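Local coordinates for fatty Acid Kinase (Fak) B3 protein (Streptococcus pneumoniae, PDB 6CNG), which binds a long-chain fatty acid, here linoleic acid, and may take part in lipid transport or fatty acid metabolism, at residues L103-G108 with N115-A120; N122-L125 with D130-I133; K132-D137 with E167-Y172; V149-D154 with G246-M251. One frame throughout, in Å; residues are numbered along the deposited sequence. Where two conformers were deposited one is given.

Interaction 1: residues L103-G108 with N115-A120; sequences LVTITG and NSAQLA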
loop_
_atom_site.group_PDB
_atom_site.type_symbol
_atom_site.label_atom_id
_atom_site.label_comp_id
_atom_site.label_asym_id
_atom_site.label_seq_id
_atom_site.Cartn_x
_atom_site.Cartn_y
_atom_site.Cartn_z
ATOM N N LEU A 103 0.393 12.648 -5.897
ATOM C CA LEU A 103 -0.656 11.975 -5.168
ATOM C C LEU A 103 -0.624 10.529 -5.610
ATOM O O LEU A 103 -0.867 10.231 -6.774
ATOM C CB LEU A 103 -1.997 12.646 -5.473
ATOM C CG LEU A 103 -3.202 12.296 -4.622
ATOM C CD1 LEU A 103 -4.396 13.062 -5.131
ATOM C CD2 LEU A 103 -3.489 10.809 -4.585
ATOM N N VAL A 104 -0.313 9.637 -4.686
ATOM C CA VAL A 104 -0.303 8.210 -4.944
ATOM C C VAL A 104 -1.508 7.621 -4.245
ATOM O O VAL A 104 -1.660 7.766 -3.031
ATOM C CB VAL A 104 0.983 7.563 -4.419
ATOM C CG1 VAL A 104 1.080 6.118 -4.854
ATOM C CG2 VAL A 104 2.168 8.342 -4.879
ATOM N N THR A 105 -2.340 6.931 -4.998
ATOM C CA THR A 105 -3.458 6.205 -4.450
ATOM C C THR A 105 -3.230 4.704 -4.502
ATOM O O THR A 105 -2.453 4.172 -5.289
ATOM C CB THR A 105 -4.755 6.519 -5.191
ATOM O OG1 THR A 105 -4.751 5.871 -6.465
ATOM C CG2 THR A 105 -4.911 7.983 -5.363
ATOM N N ILE A 106 -3.934 4.031 -3.618
ATOM C CA ILE A 106 -4.113 2.613 -3.731
ATOM C C ILE A 106 -4.788 2.296 -5.067
ATOM O O ILE A 106 -5.406 3.158 -5.716
ATOM C CB ILE A 106 -4.986 2.239 -2.516
ATOM C CG1 ILE A 106 -4.749 0.792 -2.076
ATOM C CG2 ILE A 106 -6.474 2.599 -2.793
ATOM C CD1 ILE A 106 -5.489 0.375 -0.791
ATOM N N THR A 107 -4.633 1.041 -5.497
ATOM C CA THR A 107 -5.174 0.579 -6.766
ATOM C C THR A 107 -6.546 1.169 -7.062
ATOM O O THR A 107 -7.492 0.996 -6.296
ATOM C CB THR A 107 -5.281 -0.939 -6.792
ATOM O OG1 THR A 107 -6.123 -1.311 -7.885
ATOM C CG2 THR A 107 -5.830 -1.488 -5.499
ATOM N N GLY A 108 -6.648 1.847 -8.185
ATOM C CA GLY A 108 -7.915 2.396 -8.595
ATOM C C GLY A 108 -8.877 1.387 -9.150
ATOM O O GLY A 108 -9.966 1.755 -9.577
ATOM N N ASN A 115 -10.240 7.600 -8.356
ATOM C CA ASN A 115 -11.265 8.374 -9.053
ATOM C C ASN A 115 -11.500 9.707 -8.360
ATOM O O ASN A 115 -11.598 10.742 -9.016
ATOM C CB ASN A 115 -12.553 7.548 -9.140
ATOM C CG ASN A 115 -13.677 8.260 -9.891
ATOM O OD1 ASN A 115 -14.506 8.934 -9.300
ATOM N ND2 ASN A 115 -13.713 8.080 -11.184
ATOM N N SER A 116 -11.590 9.709 -7.026
ATOM C CA SER A 116 -11.732 10.963 -6.294
ATOM C C SER A 116 -10.511 11.845 -6.476
ATOM O O SER A 116 -10.632 13.071 -6.559
ATOM C CB SER A 116 -11.931 10.688 -4.809
ATOM O OG SER A 116 -13.248 10.277 -4.568
ATOM N N ALA A 117 -9.318 11.241 -6.496
ATOM C CA ALA A 117 -8.105 12.018 -6.668
ATOM C C ALA A 117 -8.062 12.647 -8.038
ATOM O O ALA A 117 -7.590 13.768 -8.189
ATOM C CB ALA A 117 -6.886 11.120 -6.476
ATOM N N GLN A 118 -8.520 11.936 -9.048
ATOM C CA GLN A 118 -8.515 12.495 -10.387
ATOM C C GLN A 118 -9.410 13.708 -10.452
ATOM O O GLN A 118 -9.070 14.712 -11.090
ATOM C CB GLN A 118 -8.997 11.458 -11.382
ATOM C CG GLN A 118 -8.003 10.370 -11.687
ATOM C CD GLN A 118 -8.582 9.296 -12.604
ATOM O OE1 GLN A 118 -9.632 8.722 -12.314
ATOM N NE2 GLN A 118 -7.886 9.009 -13.702
ATOM N N LEU A 119 -10.555 13.632 -9.796
ATOM C CA LEU A 119 -11.485 14.749 -9.811
ATOM C C LEU A 119 -10.938 15.920 -9.010
ATOM O O LEU A 119 -10.998 17.059 -9.455
ATOM C CB LEU A 119 -12.832 14.290 -9.275
ATOM C CG LEU A 119 -13.885 15.396 -9.193
ATOM C CD1 LEU A 119 -14.156 16.075 -10.510
ATOM C CD2 LEU A 119 -15.131 14.827 -8.645
ATOM N N ALA A 120 -10.410 15.654 -7.823
ATOM C CA ALA A 120 -9.816 16.701 -7.011
ATOM C C ALA A 120 -8.766 17.476 -7.783
ATOM O O ALA A 120 -8.699 18.707 -7.693
ATOM C CB ALA A 120 -9.193 16.068 -5.776
HETATM O O HOH W 1 -10.684 4.718 -8.423
#
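L103 and T105 both send their side chains from the strand toward one methyl group, CB of A117 on the helix. L103 reaches it with the end of its branch. CD1 lies 3.4 Å from A117 CB, which is tight for two carbons, while CD2 stays at 3.9 Å from the same atom. The CG of L103 stands opposite the backbone N (chi1 -168°), which carries both methyls out from the strand. T105 turns its methyl to the helix: CG2 is 3.9 Å from A117 CB. Its hydroxyl takes another course, and OG1 donates to the carbonyl O of I106 at 2.9 Å. V104, between the two, faces helix 143-157 on the other side of the sheet.

Past the strand, at the loop, one water accepts from N115 N at 2.9 Å and donates to G108 O at 3.3 Å. Y91 of helix 88-95 also packs on A117. T107, in the same loop, touches the bound linoleic acid. These are the first strand and the helix of the beta-alpha-beta unit 100-105, 113-127, 132-137. The direct contact is apolar and buried, so it rests on close packing and the exclusion of water. With only a methyl at A117, the helix backbone can probably come close to the strand; L103 CA and A117 CA are 7.6 Å apart.

Interaction 2: residues N122-L125 with D130-I133; sequences NIYL and DTKI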
loop_
_atom_site.group_PDB
_atom_site.type_symbol
_atom_site.label_atom_id
_atom_site.label_comp_id
_atom_site.label_asym_id
_atom_site.label_seq_id
_atom_site.Cartn_x
_atom_site.Cartn_y
_atom_site.Cartn_z
ATOM N N ASN A 122 -8.484 17.967 -11.047
ATOM C CA ASN A 122 -9.114 18.818 -12.042
ATOM C C ASN A 122 -9.867 19.974 -11.404
ATOM O O ASN A 122 -9.919 21.057 -11.979
ATOM C CB ASN A 122 -10.024 17.966 -12.919
ATOM C CG ASN A 122 -9.246 17.024 -13.807
ATOM O OD1 ASN A 122 -8.128 17.316 -14.216
ATOM N ND2 ASN A 122 -9.832 15.883 -14.103
ATOM N N ILE A 123 -10.435 19.772 -10.214
ATOM C CA ILE A 123 -11.165 20.828 -9.531
ATOM C C ILE A 123 -10.203 21.857 -8.986
ATOM O O ILE A 123 -10.433 23.062 -9.094
ATOM C CB ILE A 123 -12.026 20.239 -8.403
ATOM C CG1 ILE A 123 -13.179 19.386 -8.945
ATOM C CG2 ILE A 123 -12.565 21.351 -7.512
ATOM C CD1 ILE A 123 -14.239 20.175 -9.712
ATOM N N TYR A 124 -9.117 21.412 -8.378
ATOM C CA TYR A 124 -8.195 22.363 -7.784
ATOM C C TYR A 124 -7.595 23.278 -8.837
ATOM O O TYR A 124 -7.489 24.488 -8.624
ATOM C CB TYR A 124 -7.091 21.619 -7.053
ATOM C CG TYR A 124 -6.329 22.440 -6.023
ATOM C CD1 TYR A 124 -6.846 22.671 -4.758
ATOM C CD2 TYR A 124 -5.081 22.930 -6.301
ATOM C CE1 TYR A 124 -6.126 23.387 -3.819
ATOM C CE2 TYR A 124 -4.373 23.632 -5.388
ATOM C CZ TYR A 124 -4.882 23.849 -4.144
ATOM O OH TYR A 124 -4.159 24.574 -3.249
ATOM N N LEU A 125 -7.168 22.715 -9.969
ATOM C CA LEU A 125 -6.534 23.497 -11.019
ATOM C C LEU A 125 -7.477 24.493 -11.662
ATOM O O LEU A 125 -7.025 25.354 -12.412
ATOM C CB LEU A 125 -5.960 22.593 -12.102
ATOM C CG LEU A 125 -4.820 21.689 -11.641
ATOM C CD1 LEU A 125 -4.192 20.967 -12.815
ATOM C CD2 LEU A 125 -3.801 22.478 -10.921
ATOM N N ASP A 130 -1.715 28.182 -10.846
ATOM C CA ASP A 130 -0.264 28.058 -10.754
ATOM C C ASP A 130 0.129 26.933 -9.795
ATOM O O ASP A 130 0.829 27.131 -8.810
ATOM C CB ASP A 130 0.366 29.380 -10.359
ATOM C CG ASP A 130 1.873 29.378 -10.569
ATOM O OD1 ASP A 130 2.415 28.308 -10.900
ATOM O OD2 ASP A 130 2.520 30.439 -10.425
ATOM N N THR A 131 -0.327 25.729 -10.127
ATOM C CA THR A 131 -0.043 24.529 -9.353
ATOM C C THR A 131 0.144 23.358 -10.306
ATOM O O THR A 131 -0.523 23.273 -11.342
ATOM C CB THR A 131 -1.202 24.225 -8.388
ATOM O OG1 THR A 131 -1.417 25.344 -7.512
ATOM C CG2 THR A 131 -0.923 22.970 -7.551
ATOM N N LYS A 132 1.064 22.464 -9.955
ATOM C CA LYS A 132 1.297 21.246 -10.715
ATOM C C LYS A 132 0.958 20.038 -9.855
ATOM O O LYS A 132 1.371 19.963 -8.691
ATOM C CB LYS A 132 2.745 21.149 -11.186
ATOM C CG LYS A 132 3.137 22.253 -12.140
ATOM C CD LYS A 132 4.635 22.201 -12.423
ATOM C CE LYS A 132 5.029 23.062 -13.609
ATOM N NZ LYS A 132 6.492 23.092 -13.755
ATOM N N ILE A 133 0.226 19.088 -10.435
ATOM C CA ILE A 133 -0.276 17.929 -9.703
ATOM C C ILE A 133 -0.160 16.709 -10.607
ATOM O O ILE A 133 -0.582 16.738 -11.764
ATOM C CB ILE A 133 -1.738 18.124 -9.237
ATOM C CG1 ILE A 133 -1.899 19.355 -8.334
ATOM C CG2 ILE A 133 -2.194 16.926 -8.480
ATOM C CD1 ILE A 133 -3.306 19.883 -8.264
#
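The Y124 ring meets T131 at its edge, while I133 CD1 lies at an intermediate position round the ring. T131 OG1 lies near the ring plane, 4.0 Å from Y124 CE2. The methyl CG2 of T131 is almost as near, 4.1 Å from the same CE2. The side chains of Y124 and T131 cross at about a right angle, and so do those of Y124 and I133. I133 brings only the end of its chain, with CD1 4.0 Å from Y124 CD2. Beyond the two segments, the ring stacks with H128 and makes an edge-to-face contact with F95 of helix 88-95.

The contact joins the end region of helix 113-127 to the start of strand 132-137. It thus packs the return half of a beta-alpha-beta crossover, just where the chain leaves the helix and enters the sheet.

L125 fills the other part of the contact. Its CG stands opposite its own carbonyl carbon (chi1 -65°), and the rest of the chain bends in to 130-133. CD2 lies 3.7 Å from I133 CD1, and the two side chains run alongside each other, pointing opposite ways. The same CD2 is 3.4 Å from T131 O and 4.0 Å from T131 CB. I133 CD1 therefore touches both L125 and Y124. Contact between the two segments is by van der Waals packing. The hydroxyl of T131 makes a weak hydrogen bond back to H128 O, in the turn between them. I101 of strand 100-105 packs against both T131 and I133.

Interaction 3: residues K132-D137 with E167-Y172; sequences KIHVID and EAITAY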
loop_
_atom_site.group_PDB
_atom_site.type_symbol
_atom_site.label_atom_id
_atom_site.label_comp_id
_atom_site.label_asym_id
_atom_site.label_seq_id
_atom_site.Cartn_x
_atom_site.Cartn_y
_atom_site.Cartn_z
ATOM N N LYS A 132 1.064 22.464 -9.955
ATOM C CA LYS A 132 1.297 21.246 -10.715
ATOM C C LYS A 132 0.958 20.038 -9.855
ATOM O O LYS A 132 1.371 19.963 -8.691
ATOM C CB LYS A 132 2.745 21.149 -11.186
ATOM C CG LYS A 132 3.137 22.253 -12.140
ATOM C CD LYS A 132 4.635 22.201 -12.423
ATOM C CE LYS A 132 5.029 23.062 -13.609
ATOM N NZ LYS A 132 6.492 23.092 -13.755
ATOM N N ILE A 133 0.226 19.088 -10.435
ATOM C CA ILE A 133 -0.276 17.929 -9.703
ATOM C C ILE A 133 -0.160 16.709 -10.607
ATOM O O ILE A 133 -0.582 16.738 -11.764
ATOM C CB ILE A 133 -1.738 18.124 -9.237
ATOM C CG1 ILE A 133 -1.899 19.355 -8.334
ATOM C CG2 ILE A 133 -2.194 16.926 -8.480
ATOM C CD1 ILE A 133 -3.306 19.883 -8.264
ATOM N N HIS A 134 0.420 15.639 -10.076
ATOM C CA HIS A 134 0.522 14.368 -10.774
ATOM C C HIS A 134 -0.075 13.279 -9.901
ATOM O O HIS A 134 0.430 13.005 -8.805
ATOM C CB HIS A 134 1.980 14.050 -11.080
ATOM C CG HIS A 134 2.178 12.764 -11.823
ATOM N ND1 HIS A 134 1.856 12.620 -13.151
ATOM C CD2 HIS A 134 2.696 11.580 -11.426
ATOM C CE1 HIS A 134 2.155 11.396 -13.538
ATOM N NE2 HIS A 134 2.672 10.745 -12.511
ATOM N N VAL A 135 -1.124 12.641 -10.411
ATOM C CA VAL A 135 -1.829 11.571 -9.716
ATOM C C VAL A 135 -1.310 10.240 -10.225
ATOM O O VAL A 135 -1.316 9.974 -11.431
ATOM C CB VAL A 135 -3.347 11.657 -9.944
ATOM C CG1 VAL A 135 -4.044 10.618 -9.110
ATOM C CG2 VAL A 135 -3.881 13.043 -9.640
ATOM N N ILE A 136 -0.901 9.404 -9.294
ATOM C CA ILE A 136 -0.337 8.107 -9.585
ATOM C C ILE A 136 -1.310 7.103 -9.029
ATOM O O ILE A 136 -1.538 7.053 -7.825
ATOM C CB ILE A 136 1.043 7.957 -8.927
ATOM C CG1 ILE A 136 1.967 9.048 -9.482
ATOM C CG2 ILE A 136 1.556 6.596 -9.149
ATOM C CD1 ILE A 136 3.258 9.226 -8.730
ATOM N N ASP A 137 -1.898 6.324 -9.903
ATOM C CA ASP A 137 -2.538 5.087 -9.497
ATOM C C ASP A 137 -1.451 4.028 -9.347
ATOM O O ASP A 137 -0.848 3.600 -10.335
ATOM C CB ASP A 137 -3.540 4.676 -10.561
ATOM C CG ASP A 137 -4.351 3.470 -10.171
ATOM O OD1 ASP A 137 -4.063 2.759 -9.188
ATOM O OD2 ASP A 137 -5.321 3.225 -10.902
ATOM N N GLU A 167 8.594 11.982 -14.751
ATOM C CA GLU A 167 9.241 11.041 -15.654
ATOM C C GLU A 167 9.900 9.911 -14.869
ATOM O O GLU A 167 9.677 8.731 -15.145
ATOM C CB GLU A 167 10.235 11.845 -16.507
ATOM C CG GLU A 167 11.325 11.079 -17.231
ATOM C CD GLU A 167 12.295 12.014 -17.973
ATOM O OE1 GLU A 167 11.995 13.230 -18.060
ATOM O OE2 GLU A 167 13.352 11.533 -18.463
ATOM N N ALA A 168 10.671 10.255 -13.854
ATOM C CA ALA A 168 11.439 9.247 -13.143
ATOM C C ALA A 168 10.553 8.306 -12.344
ATOM O O ALA A 168 10.890 7.134 -12.194
ATOM C CB ALA A 168 12.439 9.933 -12.229
ATOM N N ILE A 169 9.455 8.802 -11.771
ATOM C CA ILE A 169 8.581 7.945 -10.970
ATOM C C ILE A 169 7.738 7.046 -11.861
ATOM O O ILE A 169 7.426 5.913 -11.494
ATOM C CB ILE A 169 7.714 8.783 -10.019
ATOM C CG1 ILE A 169 7.157 7.908 -8.895
ATOM C CG2 ILE A 169 6.572 9.471 -10.748
ATOM C CD1 ILE A 169 8.188 7.436 -7.835
ATOM N N THR A 170 7.358 7.517 -13.041
ATOM C CA THR A 170 6.696 6.629 -13.975
ATOM C C THR A 170 7.610 5.475 -14.350
ATOM O O THR A 170 7.185 4.317 -14.379
ATOM C CB THR A 170 6.253 7.411 -15.200
ATOM O OG1 THR A 170 5.366 8.470 -14.799
ATOM C CG2 THR A 170 5.518 6.513 -16.097
ATOM N N ALA A 171 8.880 5.765 -14.576
ATOM C CA ALA A 171 9.829 4.713 -14.875
ATOM C C ALA A 171 10.025 3.805 -13.680
ATOM O O ALA A 171 10.059 2.586 -13.833
ATOM C CB ALA A 171 11.154 5.325 -15.298
ATOM N N TYR A 172 10.112 4.375 -12.477
ATOM C CA TYR A 172 10.369 3.562 -11.297
ATOM C C TYR A 172 9.227 2.597 -11.044
ATOM O O TYR A 172 9.440 1.474 -10.590
ATOM C CB TYR A 172 10.584 4.469 -10.088
ATOM C CG TYR A 172 10.906 3.732 -8.793
ATOM C CD1 TYR A 172 12.091 3.051 -8.643
ATOM C CD2 TYR A 172 10.028 3.737 -7.723
ATOM C CE1 TYR A 172 12.374 2.388 -7.494
ATOM C CE2 TYR A 172 10.315 3.085 -6.562
ATOM C CZ TYR A 172 11.486 2.414 -6.444
ATOM O OH TYR A 172 11.792 1.749 -5.285
HETATM O O HOH W 2 3.684 8.318 -12.756
#
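I169 and T170 of the helix meet I136 and H134 of the strand. I169 comes first and is buried. Its CG2 lies 3.9 Å from I136 CD1, and its CG1 is 4.1 Å from that same methyl. The two isoleucine side chains cross obliquely. In I169, CG1 stands opposite the backbone N (chi1 -162°), and CG2 sits between the backbone N and the carbonyl carbon. Both branches thereby reach I136 CD1. I169 CG2 also approaches the H134 ring obliquely, at a looser 4.5 Å from CD2. K151 and L152 of helix 143-157 also pack against I169.

T170 follows, nearer the solvent. It meets H134 through a water. H134 NE2 and the water oxygen are 2.6 Å apart, and the water lies in the ring plane at its edge. The same water donates to T170 OG1 at 2.7 Å. The threonine hydroxyl is also hydrogen-bonded to V166 O, one turn back along its helix. Water and backbone together hold it in place beside the imidazole.

The axes of the short segments run 10.8 Å apart and only 2° from parallel. Strand 132-137 has helix 113-127 on its other side, where V135 touches A117. This is the layering of an alpha/beta domain, with helices packed on both faces of a sheet containing parallel strands.

Interaction 4: residues V149-D154 with G246-M251; sequences VEKLND and GGRIVM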
loop_
_atom_site.group_PDB
_atom_site.type_symbol
_atom_site.label_atom_id
_atom_site.label_comp_id
_atom_site.label_asym_id
_atom_site.label_seq_id
_atom_site.Cartn_x
_atom_site.Cartn_y
_atom_site.Cartn_z
ATOM N N VAL A 149 6.382 6.230 -2.502
ATOM C CA VAL A 149 6.454 7.472 -1.754
ATOM C C VAL A 149 7.879 7.773 -1.330
ATOM O O VAL A 149 8.340 8.912 -1.417
ATOM C CB VAL A 149 5.475 7.367 -0.579
ATOM C CG1 VAL A 149 5.897 8.245 0.525
ATOM C CG2 VAL A 149 4.108 7.727 -1.077
ATOM N N GLU A 150 8.601 6.766 -0.870
ATOM C CA GLU A 150 10.004 6.946 -0.584
ATOM C C GLU A 150 10.759 7.442 -1.808
ATOM O O GLU A 150 11.624 8.316 -1.700
ATOM C CB GLU A 150 10.594 5.626 -0.106
ATOM C CG GLU A 150 12.108 5.673 -0.090
ATOM C CD GLU A 150 12.757 4.451 0.523
ATOM O OE1 GLU A 150 13.980 4.494 0.776
ATOM O OE2 GLU A 150 12.035 3.467 0.762
ATOM N N LYS A 151 10.457 6.890 -2.976
ATOM C CA LYS A 151 11.178 7.282 -4.166
ATOM C C LYS A 151 10.843 8.701 -4.577
ATOM O O LYS A 151 11.721 9.449 -5.003
ATOM C CB LYS A 151 10.864 6.322 -5.294
ATOM C CG LYS A 151 11.582 6.677 -6.578
ATOM C CD LYS A 151 13.092 6.738 -6.455
ATOM C CE LYS A 151 13.672 5.470 -5.923
ATOM N NZ LYS A 151 15.121 5.296 -6.231
ATOM N N LEU A 152 9.590 9.088 -4.499
ATOM C CA LEU A 152 9.289 10.466 -4.813
ATOM C C LEU A 152 10.130 11.394 -3.948
ATOM O O LEU A 152 10.711 12.368 -4.443
ATOM C CB LEU A 152 7.817 10.716 -4.592
ATOM C CG LEU A 152 6.847 10.065 -5.550
ATOM C CD1 LEU A 152 5.443 10.209 -5.094
ATOM C CD2 LEU A 152 6.998 10.709 -6.910
ATOM N N ASN A 153 10.235 11.080 -2.656
ATOM C CA ASN A 153 11.034 11.885 -1.755
ATOM C C ASN A 153 12.489 11.876 -2.158
ATOM O O ASN A 153 13.142 12.917 -2.176
ATOM C CB ASN A 153 10.890 11.353 -0.332
ATOM C CG ASN A 153 11.376 12.346 0.709
ATOM O OD1 ASN A 153 10.883 13.470 0.769
ATOM N ND2 ASN A 153 12.335 11.935 1.530
ATOM N N ASP A 154 13.027 10.699 -2.438
ATOM C CA ASP A 154 14.367 10.597 -2.987
ATOM C C ASP A 154 14.546 11.562 -4.156
ATOM O O ASP A 154 15.458 12.391 -4.162
ATOM C CB ASP A 154 14.596 9.168 -3.478
ATOM C CG ASP A 154 14.884 8.175 -2.378
ATOM O OD1 ASP A 154 14.907 8.526 -1.179
ATOM O OD2 ASP A 154 15.088 7.000 -2.755
ATOM N N GLY A 246 18.471 -7.696 -5.157
ATOM C CA GLY A 246 19.127 -7.043 -4.043
ATOM C C GLY A 246 18.708 -5.615 -3.749
ATOM O O GLY A 246 19.333 -4.989 -2.900
ATOM N N GLY A 247 17.670 -5.086 -4.420
ATOM C CA GLY A 247 17.174 -3.743 -4.188
ATOM C C GLY A 247 16.343 -3.561 -2.926
ATOM O O GLY A 247 16.434 -4.317 -1.958
ATOM N N ARG A 248 15.518 -2.535 -2.943
ATOM C CA ARG A 248 14.741 -2.205 -1.763
ATOM C C ARG A 248 13.534 -3.120 -1.631
ATOM O O ARG A 248 12.914 -3.509 -2.620
ATOM C CB ARG A 248 14.241 -0.771 -1.827
ATOM C CG ARG A 248 15.307 0.283 -1.718
ATOM C CD ARG A 248 14.694 1.664 -1.836
ATOM N NE ARG A 248 15.729 2.674 -1.823
ATOM C CZ ARG A 248 15.532 3.944 -2.100
ATOM N NH1 ARG A 248 14.327 4.376 -2.413
ATOM N NH2 ARG A 248 16.558 4.778 -2.068
ATOM N N ILE A 249 13.223 -3.468 -0.390
ATOM C CA ILE A 249 11.987 -4.136 -0.025
ATOM C C ILE A 249 11.352 -3.389 1.130
ATOM O O ILE A 249 12.048 -2.924 2.035
ATOM C CB ILE A 249 12.255 -5.578 0.405
ATOM C CG1 ILE A 249 12.877 -6.379 -0.727
ATOM C CG2 ILE A 249 10.986 -6.219 0.847
ATOM C CD1 ILE A 249 13.241 -7.765 -0.314
ATOM N N VAL A 250 10.027 -3.291 1.096
ATOM C CA VAL A 250 9.197 -2.799 2.201
ATOM C C VAL A 250 8.159 -3.874 2.505
ATOM O O VAL A 250 7.300 -4.168 1.673
ATOM C CB VAL A 250 8.514 -1.476 1.865
ATOM C CG1 VAL A 250 7.642 -1.073 2.981
ATOM C CG2 VAL A 250 9.545 -0.427 1.610
ATOM N N MET A 251 8.245 -4.466 3.683
ATOM C CA MET A 251 7.290 -5.468 4.143
ATOM C C MET A 251 6.316 -4.802 5.116
ATOM O O MET A 251 6.650 -4.564 6.276
ATOM C CB MET A 251 8.011 -6.603 4.868
ATOM C CG MET A 251 8.997 -7.400 4.066
ATOM S SD MET A 251 9.799 -8.675 5.043
ATOM C CE MET A 251 11.010 -9.298 3.916
#
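D154 OD2 is gripped by both terminal nitrogens of R248. NH1 and NH2 each donate to it at 2.8 Å, with N-H...O angles of 142°. The guanidinium meets the oxygen end-on, and OD2 lies in the guanidinium plane. Both nitrogens come from the syn side of the carboxylate, somewhat out of its plane. The two flat groups are steeply turned, 77° apart, and only OD2 is held by the guanidinium nitrogens.

E150 meets the same guanidinium over a face. Its carboxylate stacks nearly parallel to it, with the planes 10° apart. OE1 is 3.2 Å from R248 NH1, but no N-H points at it, so this salt bridge rests on charge alone. R248 is extended from CG to NE, and E150 is extended beyond CG. The two chains approach from opposite directions and bridge the gap between helix and strand.

K151 crosses R248 at about a right angle. Its CE lies 3.7 Å from R248 NH1. K151 NZ is 4.0 Å from that nitrogen, but also makes a long salt bridge of 3.9 Å to D154 OD2. The two carboxylates probably offset the closeness of the two positive groups.

The contact joins helix 143-157, which packs on the sheet holding strand 100-105, to strand 247-253 of the second sheet. Y172 of helix 162-174 packs on K151. Strand 247-253 lies between strands 294-300 and 275-280. K277 of strand 275-280 forms a salt bridge with E150, and E299 OE1 of strand 294-300 accepts a hydrogen bond from R248 N.

In the fold
From the N terminus, interaction 1 comes first and closes the short loop between strand 100-105 and helix 113-127. Interaction 2 follows in series on the same helix and closes the turn into strand 132-137. Together they pack both halves of one beta-alpha-beta unit. Interaction 3 starts on that strand, sharing K132 and I133 with interaction 2, and closes a longer loop back from helix 162-174. Strands 100-105 and 132-137 pair, so interactions 1 and 3 are hydrogen-bonded through L103 O and I136 N. Interaction 4 starts within that loop and ends far beyond it, so the two cross. It ties helix 143-157, packed on the first sheet, to strand 247-253 of the second.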